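Local coordinates for protein alkaline serine protease AL20 (Nesterenkonia abyssinica, PDB 3CP7) that probably hydrolyses peptide bonds as a secreted, thermostable alkaline serine protease of the trypsin-like type, at residues S6-K11 / V109-P114; I27-N32 / T104-V109; C42-N47 / E81-G86; H90-A95 / S205-N210; Q123-Y128 / G171-G176. All blocks are in the same frame, centred on the assembly; numbering follows the deposited sequence.

Interaction 1. Residues S6-K11 / V109-P114; sequences SPHIGK and VGTASP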
# COMPACT_ATOMS: atom_id res chain seq x y z
N SER A 6 -28.86 -7.56 1.04
CA SER A 6 -27.45 -7.65 0.63
C SER A 6 -26.57 -6.88 1.61
O SER A 6 -25.97 -5.87 1.22
CB SER A 6 -27.27 -7.13 -0.80
OG SER A 6 -27.71 -5.79 -0.92
N PRO A 7 -26.51 -7.31 2.88
CA PRO A 7 -25.87 -6.53 3.93
C PRO A 7 -24.35 -6.43 3.83
O PRO A 7 -23.75 -5.64 4.56
CB PRO A 7 -26.27 -7.27 5.21
CG PRO A 7 -26.50 -8.67 4.76
CD PRO A 7 -27.12 -8.56 3.41
N HIS A 8 -23.74 -7.22 2.95
CA HIS A 8 -22.33 -7.05 2.65
C HIS A 8 -22.06 -5.72 1.95
O HIS A 8 -20.96 -5.19 2.05
CB HIS A 8 -21.78 -8.22 1.84
CG HIS A 8 -22.65 -8.63 0.68
ND1 HIS A 8 -22.45 -8.14 -0.60
CD2 HIS A 8 -23.70 -9.48 0.60
CE1 HIS A 8 -23.35 -8.68 -1.41
NE2 HIS A 8 -24.11 -9.50 -0.71
N ILE A 9 -23.06 -5.18 1.25
CA ILE A 9 -22.92 -3.87 0.60
C ILE A 9 -23.26 -2.79 1.63
O ILE A 9 -24.21 -2.94 2.40
CB ILE A 9 -23.85 -3.71 -0.63
CG1 ILE A 9 -23.81 -4.95 -1.52
CG2 ILE A 9 -23.44 -2.46 -1.41
CD1 ILE A 9 -24.78 -4.90 -2.70
N GLY A 10 -22.51 -1.69 1.64
CA GLY A 10 -22.76 -0.65 2.63
C GLY A 10 -22.32 0.72 2.19
O GLY A 10 -21.69 0.87 1.14
N LYS A 11 -22.65 1.70 3.02
CA LYS A 11 -22.35 3.11 2.75
C LYS A 11 -21.07 3.47 3.49
O LYS A 11 -20.79 2.92 4.56
CB LYS A 11 -23.52 3.98 3.20
CG LYS A 11 -23.38 5.46 2.90
CD LYS A 11 -24.61 6.20 3.36
CE LYS A 11 -24.51 7.70 3.12
NZ LYS A 11 -24.71 8.09 1.70
N VAL A 109 -21.93 -9.80 10.03
CA VAL A 109 -22.90 -9.85 8.94
C VAL A 109 -23.21 -11.30 8.54
O VAL A 109 -24.31 -11.58 8.06
CB VAL A 109 -22.41 -8.99 7.74
CG1 VAL A 109 -23.29 -9.16 6.53
CG2 VAL A 109 -22.39 -7.52 8.15
N GLY A 110 -22.24 -12.19 8.74
CA GLY A 110 -22.47 -13.63 8.53
C GLY A 110 -22.23 -14.08 7.10
O GLY A 110 -22.44 -15.25 6.77
N THR A 111 -21.77 -13.16 6.25
CA THR A 111 -21.54 -13.44 4.85
C THR A 111 -20.62 -12.38 4.25
O THR A 111 -20.30 -11.38 4.90
CB THR A 111 -22.87 -13.54 4.06
OG1 THR A 111 -22.64 -14.11 2.76
CG2 THR A 111 -23.56 -12.18 3.93
N ALA A 112 -20.17 -12.66 3.02
CA ALA A 112 -19.28 -11.78 2.28
C ALA A 112 -19.33 -12.20 0.83
O ALA A 112 -19.68 -13.34 0.51
CB ALA A 112 -17.85 -11.92 2.79
N SER A 113 -18.98 -11.28 -0.06
CA SER A 113 -18.89 -11.60 -1.48
C SER A 113 -17.59 -12.31 -1.81
O SER A 113 -16.53 -11.95 -1.28
CB SER A 113 -18.91 -10.32 -2.29
OG SER A 113 -20.14 -9.66 -2.12
N PRO A 114 -17.64 -13.28 -2.74
CA PRO A 114 -16.39 -13.75 -3.32
C PRO A 114 -15.82 -12.62 -4.18
O PRO A 114 -16.55 -11.69 -4.55
CB PRO A 114 -16.80 -14.95 -4.20
CG PRO A 114 -18.28 -15.05 -4.15
CD PRO A 114 -18.83 -13.89 -3.37

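Interaction 2. Residues I27-N32 / T104-V109; sequences IVASAN and TVQQQV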
# COMPACT_ATOMS: atom_id res chain seq x y z
N ILE A 27 -18.26 -5.84 1.66
CA ILE A 27 -17.49 -6.87 2.37
C ILE A 27 -17.13 -8.00 1.41
O ILE A 27 -18.02 -8.64 0.83
CB ILE A 27 -18.26 -7.47 3.58
CG1 ILE A 27 -18.73 -6.37 4.54
CG2 ILE A 27 -17.37 -8.49 4.31
CD1 ILE A 27 -19.67 -6.88 5.64
N VAL A 28 -15.83 -8.24 1.26
CA VAL A 28 -15.34 -9.35 0.44
C VAL A 28 -14.71 -10.40 1.36
O VAL A 28 -14.14 -10.06 2.40
CB VAL A 28 -14.33 -8.88 -0.65
CG1 VAL A 28 -15.08 -8.10 -1.73
CG2 VAL A 28 -13.16 -8.07 -0.05
N ALA A 29 -14.87 -11.66 0.99
CA ALA A 29 -14.35 -12.76 1.82
C ALA A 29 -12.87 -12.55 2.07
O ALA A 29 -12.13 -12.28 1.14
CB ALA A 29 -14.58 -14.08 1.13
N SER A 30 -12.45 -12.66 3.33
CA SER A 30 -11.05 -12.40 3.69
C SER A 30 -10.62 -13.21 4.88
O SER A 30 -11.41 -13.45 5.80
CB SER A 30 -10.88 -10.92 4.03
OG SER A 30 -11.62 -10.56 5.18
N ALA A 31 -9.35 -13.61 4.90
CA ALA A 31 -8.81 -14.31 6.08
C ALA A 31 -9.03 -13.50 7.36
O ALA A 31 -9.38 -14.06 8.41
CB ALA A 31 -7.34 -14.63 5.89
N ASN A 32 -8.83 -12.18 7.30
CA ASN A 32 -8.97 -11.37 8.51
C ASN A 32 -10.41 -11.04 8.87
O ASN A 32 -10.66 -10.43 9.92
CB ASN A 32 -8.12 -10.10 8.48
CG ASN A 32 -8.51 -9.14 7.36
OD1 ASN A 32 -9.62 -9.18 6.83
ND2 ASN A 32 -7.57 -8.24 7.01
N THR A 104 -15.65 -9.51 14.27
CA THR A 104 -15.25 -8.91 12.99
C THR A 104 -16.48 -8.63 12.13
O THR A 104 -17.55 -9.20 12.33
CB THR A 104 -14.32 -9.85 12.22
OG1 THR A 104 -15.01 -11.09 12.01
CG2 THR A 104 -13.02 -10.11 13.00
N VAL A 105 -16.33 -7.74 11.15
CA VAL A 105 -17.48 -7.35 10.35
C VAL A 105 -18.07 -8.53 9.57
O VAL A 105 -19.29 -8.63 9.40
CB VAL A 105 -17.16 -6.15 9.41
CG1 VAL A 105 -16.38 -6.59 8.15
CG2 VAL A 105 -18.43 -5.43 9.03
N GLN A 106 -17.20 -9.43 9.09
CA GLN A 106 -17.68 -10.58 8.33
C GLN A 106 -18.44 -11.55 9.24
O GLN A 106 -19.41 -12.16 8.81
CB GLN A 106 -16.52 -11.28 7.59
CG GLN A 106 -16.98 -12.31 6.56
CD GLN A 106 -15.85 -12.88 5.71
OE1 GLN A 106 -15.95 -14.01 5.21
NE2 GLN A 106 -14.80 -12.10 5.50
N GLN A 107 -17.99 -11.69 10.49
CA GLN A 107 -18.69 -12.50 11.48
C GLN A 107 -20.02 -11.87 11.87
O GLN A 107 -21.03 -12.57 12.05
CB GLN A 107 -17.81 -12.69 12.71
CG GLN A 107 -16.71 -13.73 12.53
CD GLN A 107 -17.25 -15.14 12.49
OE1 GLN A 107 -17.33 -15.75 11.42
NE2 GLN A 107 -17.63 -15.68 13.66
N GLN A 108 -20.02 -10.55 12.02
CA GLN A 108 -21.23 -9.79 12.34
C GLN A 108 -22.31 -10.00 11.28
O GLN A 108 -23.47 -10.30 11.59
CB GLN A 108 -20.89 -8.30 12.43
CG GLN A 108 -22.12 -7.38 12.50
CD GLN A 108 -22.86 -7.52 13.81
OE1 GLN A 108 -22.26 -7.70 14.87
NE2 GLN A 108 -24.18 -7.42 13.75
N VAL A 109 -21.93 -9.80 10.03
CA VAL A 109 -22.90 -9.85 8.94
C VAL A 109 -23.21 -11.30 8.54
O VAL A 109 -24.31 -11.58 8.06
CB VAL A 109 -22.41 -8.99 7.74
CG1 VAL A 109 -23.29 -9.16 6.53
CG2 VAL A 109 -22.39 -7.52 8.15
O HOH W 1 -14.01 -9.44 5.16

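Interaction 3. Residues C42-N47 / E81-G86; sequences CLHDGN and EWANRG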
# COMPACT_ATOMS: atom_id res chain seq x y z
N CYS A 42 -11.88 6.84 -2.58
CA CYS A 42 -12.72 6.87 -1.38
C CYS A 42 -11.91 6.76 -0.10
O CYS A 42 -12.46 6.90 1.00
CB CYS A 42 -13.74 5.73 -1.40
SG CYS A 42 -14.98 5.87 -2.72
N LEU A 43 -10.60 6.51 -0.22
CA LEU A 43 -9.79 6.46 1.00
C LEU A 43 -8.42 7.14 0.89
O LEU A 43 -7.68 7.21 1.88
CB LEU A 43 -9.67 5.03 1.56
CG LEU A 43 -9.24 3.89 0.64
CD1 LEU A 43 -7.77 4.07 0.21
CD2 LEU A 43 -9.44 2.56 1.36
N HIS A 44 -8.11 7.70 -0.28
CA HIS A 44 -6.85 8.41 -0.47
C HIS A 44 -7.01 9.48 -1.55
O HIS A 44 -7.65 9.23 -2.57
CB HIS A 44 -5.71 7.44 -0.82
CG HIS A 44 -4.36 8.07 -0.77
ND1 HIS A 44 -3.88 8.89 -1.76
CD2 HIS A 44 -3.39 8.03 0.18
CE1 HIS A 44 -2.67 9.31 -1.45
NE2 HIS A 44 -2.35 8.82 -0.26
N ASP A 45 -6.40 10.64 -1.32
CA ASP A 45 -6.54 11.80 -2.22
C ASP A 45 -6.01 11.56 -3.64
O ASP A 45 -6.47 12.19 -4.59
CB ASP A 45 -5.77 13.02 -1.67
CG ASP A 45 -6.32 13.55 -0.34
OD1 ASP A 45 -7.52 13.39 -0.03
OD2 ASP A 45 -5.52 14.19 0.38
N GLY A 46 -5.02 10.67 -3.76
CA GLY A 46 -4.28 10.55 -5.01
C GLY A 46 -3.04 11.43 -5.00
O GLY A 46 -2.57 11.82 -3.92
N ASN A 47 -2.54 11.76 -6.18
CA ASN A 47 -1.21 12.38 -6.31
C ASN A 47 -0.94 13.55 -5.36
O ASN A 47 -1.65 14.57 -5.40
CB ASN A 47 -0.92 12.77 -7.77
CG ASN A 47 0.57 12.99 -8.04
OD1 ASN A 47 1.39 12.98 -7.12
ND2 ASN A 47 0.92 13.19 -9.31
N GLU A 81 -0.55 2.83 -7.55
CA GLU A 81 -0.67 3.74 -8.69
C GLU A 81 -1.70 4.83 -8.41
O GLU A 81 -1.53 5.97 -8.85
CB GLU A 81 -1.04 2.98 -9.96
CG GLU A 81 -0.05 1.89 -10.35
CD GLU A 81 -0.33 0.52 -9.73
OE1 GLU A 81 0.24 -0.48 -10.23
OE2 GLU A 81 -1.11 0.44 -8.76
N TRP A 82 -2.77 4.49 -7.69
CA TRP A 82 -3.71 5.53 -7.27
C TRP A 82 -3.05 6.52 -6.31
O TRP A 82 -3.08 7.74 -6.53
CB TRP A 82 -5.00 4.96 -6.65
CG TRP A 82 -5.84 6.10 -6.21
CD1 TRP A 82 -5.95 6.62 -4.95
CD2 TRP A 82 -6.54 6.98 -7.08
NE1 TRP A 82 -6.74 7.75 -4.97
CE2 TRP A 82 -7.10 8.00 -6.27
CE3 TRP A 82 -6.78 7.00 -8.47
CZ2 TRP A 82 -7.87 9.04 -6.82
CZ3 TRP A 82 -7.56 8.02 -9.00
CH2 TRP A 82 -8.09 9.02 -8.18
N ALA A 83 -2.45 6.01 -5.24
CA ALA A 83 -1.86 6.88 -4.21
C ALA A 83 -0.78 7.81 -4.75
O ALA A 83 -0.68 8.96 -4.32
CB ALA A 83 -1.29 6.06 -3.07
N ASN A 84 0.02 7.29 -5.67
CA ASN A 84 1.19 8.00 -6.13
C ASN A 84 0.90 8.91 -7.32
O ASN A 84 1.56 9.93 -7.49
CB ASN A 84 2.34 7.03 -6.43
CG ASN A 84 3.00 6.48 -5.15
OD1 ASN A 84 3.98 7.04 -4.68
ND2 ASN A 84 2.48 5.36 -4.61
N ARG A 85 -0.08 8.54 -8.16
CA ARG A 85 -0.26 9.22 -9.44
C ARG A 85 -1.73 9.52 -9.81
O ARG A 85 -2.00 10.15 -10.83
CB ARG A 85 0.44 8.41 -10.56
CG ARG A 85 1.90 7.96 -10.21
CD ARG A 85 2.64 7.22 -11.32
NE ARG A 85 2.16 5.87 -11.59
CZ ARG A 85 1.21 5.58 -12.49
NH1 ARG A 85 0.83 4.33 -12.70
NH2 ARG A 85 0.65 6.56 -13.18
N GLY A 86 -2.69 9.07 -8.99
CA GLY A 86 -4.11 9.22 -9.33
C GLY A 86 -4.48 8.46 -10.59
O GLY A 86 -5.34 8.90 -11.36

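Interaction 4. Residues H90-A95 / S205-N210; sequences HDYAFA and SGAQQN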
# COMPACT_ATOMS: atom_id res chain seq x y z
N HIS A 90 -6.10 2.01 -11.72
CA HIS A 90 -5.96 1.33 -10.43
C HIS A 90 -6.73 2.03 -9.33
O HIS A 90 -6.29 2.04 -8.18
CB HIS A 90 -4.48 1.13 -10.08
CG HIS A 90 -3.75 0.36 -11.12
ND1 HIS A 90 -3.79 -1.02 -11.19
CD2 HIS A 90 -3.02 0.77 -12.19
CE1 HIS A 90 -3.09 -1.43 -12.23
NE2 HIS A 90 -2.63 -0.36 -12.87
N ASP A 91 -7.90 2.57 -9.65
CA ASP A 91 -8.71 3.23 -8.64
C ASP A 91 -9.53 2.20 -7.87
O ASP A 91 -10.76 2.20 -7.92
CB ASP A 91 -9.65 4.29 -9.25
CG ASP A 91 -10.37 5.11 -8.19
OD1 ASP A 91 -11.40 5.74 -8.51
OD2 ASP A 91 -9.92 5.12 -7.03
N TYR A 92 -8.82 1.31 -7.18
CA TYR A 92 -9.43 0.34 -6.27
C TYR A 92 -8.61 0.32 -4.98
O TYR A 92 -7.46 0.77 -4.95
CB TYR A 92 -9.48 -1.07 -6.90
CG TYR A 92 -8.17 -1.51 -7.49
CD1 TYR A 92 -7.96 -1.48 -8.87
CD2 TYR A 92 -7.11 -1.92 -6.68
CE1 TYR A 92 -6.74 -1.86 -9.42
CE2 TYR A 92 -5.89 -2.29 -7.21
CZ TYR A 92 -5.70 -2.25 -8.60
OH TYR A 92 -4.48 -2.61 -9.14
N ALA A 93 -9.22 -0.19 -3.92
CA ALA A 93 -8.60 -0.18 -2.61
C ALA A 93 -9.38 -1.08 -1.69
O ALA A 93 -10.47 -1.53 -2.01
CB ALA A 93 -8.55 1.24 -2.06
N PHE A 94 -8.80 -1.32 -0.52
CA PHE A 94 -9.45 -2.12 0.50
C PHE A 94 -9.30 -1.42 1.82
O PHE A 94 -8.26 -0.81 2.09
CB PHE A 94 -8.81 -3.52 0.54
CG PHE A 94 -8.92 -4.25 -0.76
CD1 PHE A 94 -10.06 -4.99 -1.05
CD2 PHE A 94 -7.93 -4.12 -1.73
CE1 PHE A 94 -10.20 -5.63 -2.27
CE2 PHE A 94 -8.06 -4.75 -2.95
CZ PHE A 94 -9.21 -5.49 -3.24
N ALA A 95 -10.33 -1.49 2.65
CA ALA A 95 -10.23 -0.98 4.02
C ALA A 95 -10.40 -2.14 4.97
O ALA A 95 -11.33 -2.95 4.84
CB ALA A 95 -11.28 0.10 4.28
N SER A 205 -3.91 -8.51 -11.89
CA SER A 205 -2.94 -9.00 -10.91
C SER A 205 -2.58 -7.95 -9.86
O SER A 205 -2.23 -8.30 -8.73
CB SER A 205 -1.68 -9.51 -11.59
OG SER A 205 -1.13 -8.52 -12.44
N GLY A 206 -2.67 -6.67 -10.22
CA GLY A 206 -2.44 -5.60 -9.24
C GLY A 206 -3.50 -5.66 -8.16
O GLY A 206 -3.19 -5.69 -6.95
N ALA A 207 -4.76 -5.69 -8.58
CA ALA A 207 -5.87 -5.79 -7.65
C ALA A 207 -5.78 -7.08 -6.83
O ALA A 207 -6.03 -7.06 -5.63
CB ALA A 207 -7.19 -5.68 -8.37
N GLN A 208 -5.41 -8.19 -7.47
CA GLN A 208 -5.35 -9.45 -6.74
C GLN A 208 -4.29 -9.42 -5.64
O GLN A 208 -4.55 -9.85 -4.51
CB GLN A 208 -5.06 -10.61 -7.68
CG GLN A 208 -5.08 -11.94 -6.92
CD GLN A 208 -5.19 -13.14 -7.81
OE1 GLN A 208 -4.92 -13.07 -9.00
NE2 GLN A 208 -5.58 -14.26 -7.22
N GLN A 209 -3.11 -8.92 -5.97
CA GLN A 209 -2.04 -8.84 -4.99
C GLN A 209 -2.32 -7.82 -3.87
O GLN A 209 -1.95 -8.05 -2.73
CB GLN A 209 -0.71 -8.58 -5.67
CG GLN A 209 -0.27 -9.76 -6.52
CD GLN A 209 1.02 -9.52 -7.24
OE1 GLN A 209 2.05 -10.08 -6.90
NE2 GLN A 209 0.97 -8.66 -8.25
N ASN A 210 -2.99 -6.72 -4.21
CA ASN A 210 -3.41 -5.75 -3.20
C ASN A 210 -4.44 -6.39 -2.26
O ASN A 210 -4.35 -6.25 -1.04
CB ASN A 210 -3.99 -4.51 -3.90
CG ASN A 210 -3.95 -3.22 -3.07
OD1 ASN A 210 -2.95 -2.93 -2.35
ND2 ASN A 210 -4.93 -2.33 -3.35

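Interaction 5. Residues Q123-Y128 / G171-G176; sequences QYYSAY and GPWFLG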
# COMPACT_ATOMS: atom_id res chain seq x y z
N GLN A 123 -17.77 -8.54 -19.77
CA GLN A 123 -18.79 -9.34 -19.09
C GLN A 123 -20.00 -8.49 -18.68
O GLN A 123 -19.94 -7.26 -18.70
CB GLN A 123 -18.19 -9.99 -17.84
CG GLN A 123 -17.03 -10.93 -18.10
CD GLN A 123 -17.48 -12.30 -18.55
OE1 GLN A 123 -17.50 -13.24 -17.76
NE2 GLN A 123 -17.88 -12.40 -19.81
N TYR A 124 -21.08 -9.17 -18.31
CA TYR A 124 -22.28 -8.53 -17.80
C TYR A 124 -22.16 -8.35 -16.28
O TYR A 124 -21.76 -9.27 -15.56
CB TYR A 124 -23.51 -9.39 -18.13
CG TYR A 124 -24.82 -8.79 -17.71
CD1 TYR A 124 -25.52 -7.94 -18.55
CD2 TYR A 124 -25.37 -9.07 -16.46
CE1 TYR A 124 -26.74 -7.38 -18.16
CE2 TYR A 124 -26.57 -8.52 -16.06
CZ TYR A 124 -27.26 -7.68 -16.92
OH TYR A 124 -28.46 -7.15 -16.51
N TYR A 125 -22.52 -7.16 -15.82
CA TYR A 125 -22.40 -6.79 -14.42
C TYR A 125 -23.68 -6.24 -13.83
O TYR A 125 -24.50 -5.64 -14.53
CB TYR A 125 -21.33 -5.70 -14.25
CG TYR A 125 -19.92 -6.16 -14.48
CD1 TYR A 125 -19.30 -5.98 -15.71
CD2 TYR A 125 -19.20 -6.80 -13.46
CE1 TYR A 125 -17.99 -6.40 -15.93
CE2 TYR A 125 -17.89 -7.23 -13.67
CZ TYR A 125 -17.29 -7.03 -14.92
OH TYR A 125 -16.01 -7.44 -15.16
N SER A 126 -23.79 -6.41 -12.51
CA SER A 126 -24.72 -5.69 -11.68
C SER A 126 -23.89 -4.87 -10.69
O SER A 126 -23.11 -5.43 -9.91
CB SER A 126 -25.61 -6.67 -10.91
OG SER A 126 -26.37 -7.45 -11.82
N ALA A 127 -24.02 -3.54 -10.76
CA ALA A 127 -23.25 -2.63 -9.92
C ALA A 127 -24.17 -1.96 -8.91
O ALA A 127 -25.31 -1.65 -9.23
CB ALA A 127 -22.54 -1.58 -10.77
N TYR A 128 -23.67 -1.73 -7.70
CA TYR A 128 -24.48 -1.23 -6.60
C TYR A 128 -23.80 -0.07 -5.91
O TYR A 128 -22.57 0.03 -5.91
CB TYR A 128 -24.77 -2.36 -5.59
CG TYR A 128 -25.65 -3.41 -6.20
CD1 TYR A 128 -25.11 -4.43 -6.97
CD2 TYR A 128 -27.03 -3.36 -6.03
CE1 TYR A 128 -25.92 -5.38 -7.58
CE2 TYR A 128 -27.86 -4.32 -6.63
CZ TYR A 128 -27.30 -5.31 -7.41
OH TYR A 128 -28.08 -6.26 -8.00
N GLY A 171 -18.70 1.38 -4.75
CA GLY A 171 -19.70 0.31 -4.75
C GLY A 171 -19.29 -0.84 -5.65
O GLY A 171 -18.53 -0.65 -6.59
N PRO A 172 -19.74 -2.05 -5.33
CA PRO A 172 -19.26 -3.24 -6.03
C PRO A 172 -19.87 -3.45 -7.41
O PRO A 172 -21.05 -3.15 -7.63
CB PRO A 172 -19.70 -4.38 -5.10
CG PRO A 172 -20.95 -3.84 -4.45
CD PRO A 172 -20.67 -2.37 -4.23
N TRP A 173 -19.06 -3.99 -8.32
CA TRP A 173 -19.57 -4.60 -9.55
C TRP A 173 -19.53 -6.10 -9.35
O TRP A 173 -18.46 -6.67 -9.11
CB TRP A 173 -18.67 -4.28 -10.73
CG TRP A 173 -18.72 -2.88 -11.25
CD1 TRP A 173 -19.08 -1.73 -10.57
CD2 TRP A 173 -18.35 -2.47 -12.57
NE1 TRP A 173 -18.99 -0.64 -11.42
CE2 TRP A 173 -18.52 -1.06 -12.64
CE3 TRP A 173 -17.89 -3.15 -13.71
CZ2 TRP A 173 -18.25 -0.33 -13.80
CZ3 TRP A 173 -17.61 -2.42 -14.86
CH2 TRP A 173 -17.79 -1.03 -14.90
N PHE A 174 -20.68 -6.75 -9.47
CA PHE A 174 -20.76 -8.20 -9.40
C PHE A 174 -20.95 -8.77 -10.79
O PHE A 174 -21.75 -8.26 -11.57
CB PHE A 174 -21.92 -8.65 -8.51
CG PHE A 174 -21.84 -8.15 -7.10
CD1 PHE A 174 -22.78 -7.25 -6.61
CD2 PHE A 174 -20.82 -8.58 -6.27
CE1 PHE A 174 -22.69 -6.80 -5.29
CE2 PHE A 174 -20.72 -8.12 -4.95
CZ PHE A 174 -21.66 -7.24 -4.46
N LEU A 175 -20.19 -9.82 -11.09
CA LEU A 175 -20.43 -10.59 -12.30
C LEU A 175 -21.84 -11.16 -12.28
O LEU A 175 -22.28 -11.71 -11.27
CB LEU A 175 -19.39 -11.70 -12.45
CG LEU A 175 -18.00 -11.16 -12.79
CD1 LEU A 175 -16.90 -12.17 -12.46
CD2 LEU A 175 -17.94 -10.75 -14.26
N GLY A 176 -22.56 -11.00 -13.39
CA GLY A 176 -23.89 -11.59 -13.53
C GLY A 176 -25.03 -10.73 -13.01
O GLY A 176 -24.87 -9.52 -12.84

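Interaction 1. Residues S6-K11 / V109-P114
The imidazole of His8 stands between its own turn and the 109-114 loop. On one face lies the carbonyl carbon of Ser6, 4.0 Å above the plane and offset toward the rim. From across the contact two side chains approach the ring obliquely: Ser113 OG sits 3.2 Å from His8 ND1, and Thr111 CG2 comes within 4.3 Å of His8 CD2. The firmer polar partner of both His8 and Ser113 is Asn26, whose OD1 is hydrogen-bonded to His8 ND1 and whose ND2 donates to Ser113 OG, so a histidine and a small hydroxyl suit this buried spot by sharing one amide. Chi1 of 46° swings His8 CG toward Ser113.

Beside it, Pro7 CG meets Val109 CG1 at 3.7 Å. Proline fits twice over, offering an apolar ring to the valine and the backbone bend wanted at the second position of the type I turn Ser6-Ile9. His8 and Ser113 both make backbone hydrogen bonds to Ile27, at the end of strand 19-27. Here the turn leading into barrel strand 9-16 and the 109-114 connection meet, at the edge of the first β-barrel of the trypsin-like fold.

Interaction 2. Residues I27-N32 / T104-V109
Ile27 and Gln106 carry the packing of a short helix, 105-109, onto the loop that leaves strand 19-27 of the first barrel. The apolar half is made by the tip of Ile27, whose CD1 meets Val105 CG2 at 3.9 Å and Val109 CG2 at 3.8 Å, tip to tip in both cases. Val105 and Val109 are one helical turn apart, so branched side chains at these two positions give the isoleucine methyl two apolar branches to rest on.

Gln106 serves the polar half. Its CG is anti to the backbone N (chi1 -168°) and the chain beyond is extended, which carries the amide across to Ala29 and Ser30. Gln106 NE2 lies 3.2 Å from Ser30 N, but two donors cannot bond to each other; the link is made through a water. That water donates to Val28 O at 2.8 Å, is 2.6 Å from Ser30 OG, and accepts a weak bond from Gln106 NE2.

The helix is one of the few in this β-rich, trypsin-like fold and follows strand 93-97. Its N-cap is Thr104, whose OG1 accepts a weak bond from Gln107 N at 3.4 Å; threonine suits the place because its hydroxyl can receive a backbone N-H of the first turn while CG2 turns to Asn32 O, 3.9 Å away. Asn32 in turn is held by Thr35, at the start of strand 35-38, and Val105 leans on Trp71 and Leu97.

Interaction 3. Residues C42-N47 / E81-G86
Trp82, His44 and Asn47 lose the most surface. The indole of Trp82 gives its N-H to the carbonyl of His44, NE1 to O 3.0 Å, in a nearly straight bond (174°) that lies in the ring plane but comes from above the carbonyl plane. Tryptophan suits the place because it joins this donor to a broad flat face, and Gly46 CA rests 3.6 Å above that face, toward the rim. Glycine suits position 46 because a Cβ would sit tight against Trp82 CZ2 and because phi is positive.

The His44 ring works in two ways. ND1 accepts Gly46 N at 2.9 Å, tying the ring to the backbone two residues on, which helps fix its rotation, while Ala83 CB makes a CH-pi contact 4.0 Å from the centroid. Asn47, with CG anti to the backbone N (chi1 -162°), lies against the backbone of Asn84 and Arg85.

The loop contains Cys42, disulfide-bonded to Cys23, and Trp82 also touches His41 of the probable catalytic triad. Arg85, salt-bridged through NH1 to Asp87, also reaches Glu75 of the second subunit through NE. Helix 80-85 thus packs on the loop after strand 35-38, with Thr78 of strand 71-78 alongside both His44 and Ala83.

Interaction 4. Residues H90-A95 / S205-N210
Tyr92 turns a face to Ala207 and an edge to Asn210; Phe94 turns an edge to Asn210. Ala207 CB lies over the Tyr92 ring, 3.8 Å from the centroid, a CH-pi contact for which a methyl is well sized. On the opposite face is the carbonyl O of His90, 3.9 Å above the ring centre. Chi1 of 49° turns Tyr92 CG toward the helix. Tyr92 OH lies 2.7 Å from His90 ND1, in a hydrogen bond that either could donate. Gly206 suits its position because a Cβ there would run into Tyr92 OH, which already lies 3.4 Å from Gly206 C.

Asn210 ND2 points at the rims of both rings, 4.0 Å from Tyr92 CE2 and 3.9 Å from Phe94 CD2, with the amide plane turned 60° from the tyrosine and 68° from the phenylalanine. This buried nitrogen has no polar partner in the model.

Neighbouring Asp91, centre of an inverse gamma turn, bonds to His41 ND1 and Ser188, consistent with the aspartate of a Ser-His-Asp triad. The C-terminal helix 205-214 closes over strand 93-97; the axes of 93-95 and 205-210 run nearly parallel, 9.4 Å apart, with strands 35-38 and 71-78 flanking the strand and the second subunit touching Gln209 and Asn210.

Interaction 5. Residues Q123-Y128 / G171-G176
Tyr125 and Trp173 share one first torsion, CG anti to the carbonyl carbon (chi1 -70° and -73°), while strand alternation puts both on the same face as Ala127. The edge of the indole points at the tyrosine face: Trp173 CE3 sits over the ring centre, 3.7 Å from Tyr125 CG, in an edge-to-face pair with planes at 58°. Ala127 CB, small enough to fit, meets Trp173 CD1 at 3.5 Å, and Leu175 CD2 lies beside Tyr125 CE2 at 3.6 Å, the two side chains pointing the same way. On the other face the side chains of Tyr128 and Phe174 cross at about a right angle, CD1 to CD1 3.7 Å.

Between these layers the antiparallel strands are paired by their backbones. Ser126 and Phe174 form the hydrogen-bonded pair, Phe174 N to Ser126 O being 2.8 Å, and Tyr128 N reaches Pro172 O; proline has no N-H, yet serves through its carbonyl. Gly176 N closes the ladder on Tyr124 O at 2.9 Å. Gly171 CA is 3.1 Å from Tyr128 O, a spacing in which a Cβ would clash.

In the second sheet of the trypsin-like fold these inner strands lie between 183-191 and 142-150, and Trp173 NE1 donates to Asn187. The chemistry divides the work: N-H···O bonds, nearly straight except the more bent one at Tyr128, fix the register, while Trp173, Tyr125, Ala127 and Leu175 pack on one face and Tyr128 and Phe174 lie with Ser126 on the other.

Overall arrangement
Interactions 1 and 2 are nearest neighbours, with centres 8 Å apart; they share Val109 and are joined where His8 O bonds to Ile27 N and Ser113 O to Ala29 N, both probable backbone hydrogen bonds. Interaction 1 also touches interaction 5, since Phe174 packs on His8, Ile9 and Ser113, so the N-terminal segment bridges the two sheets. Interactions 3 and 4, centred 12 Å apart, meet through Leu43 against Ala93 and Trp82 against His90. They lie at the probable Ser169-His41-Asp91 triad: interaction 4 contains Asp91, Trp82 of interaction 3 touches His41, and Gly171 of interaction 5 lies near. Interactions 3 and 4 also reach the second subunit, whereas interactions 1, 2 and 5 do not.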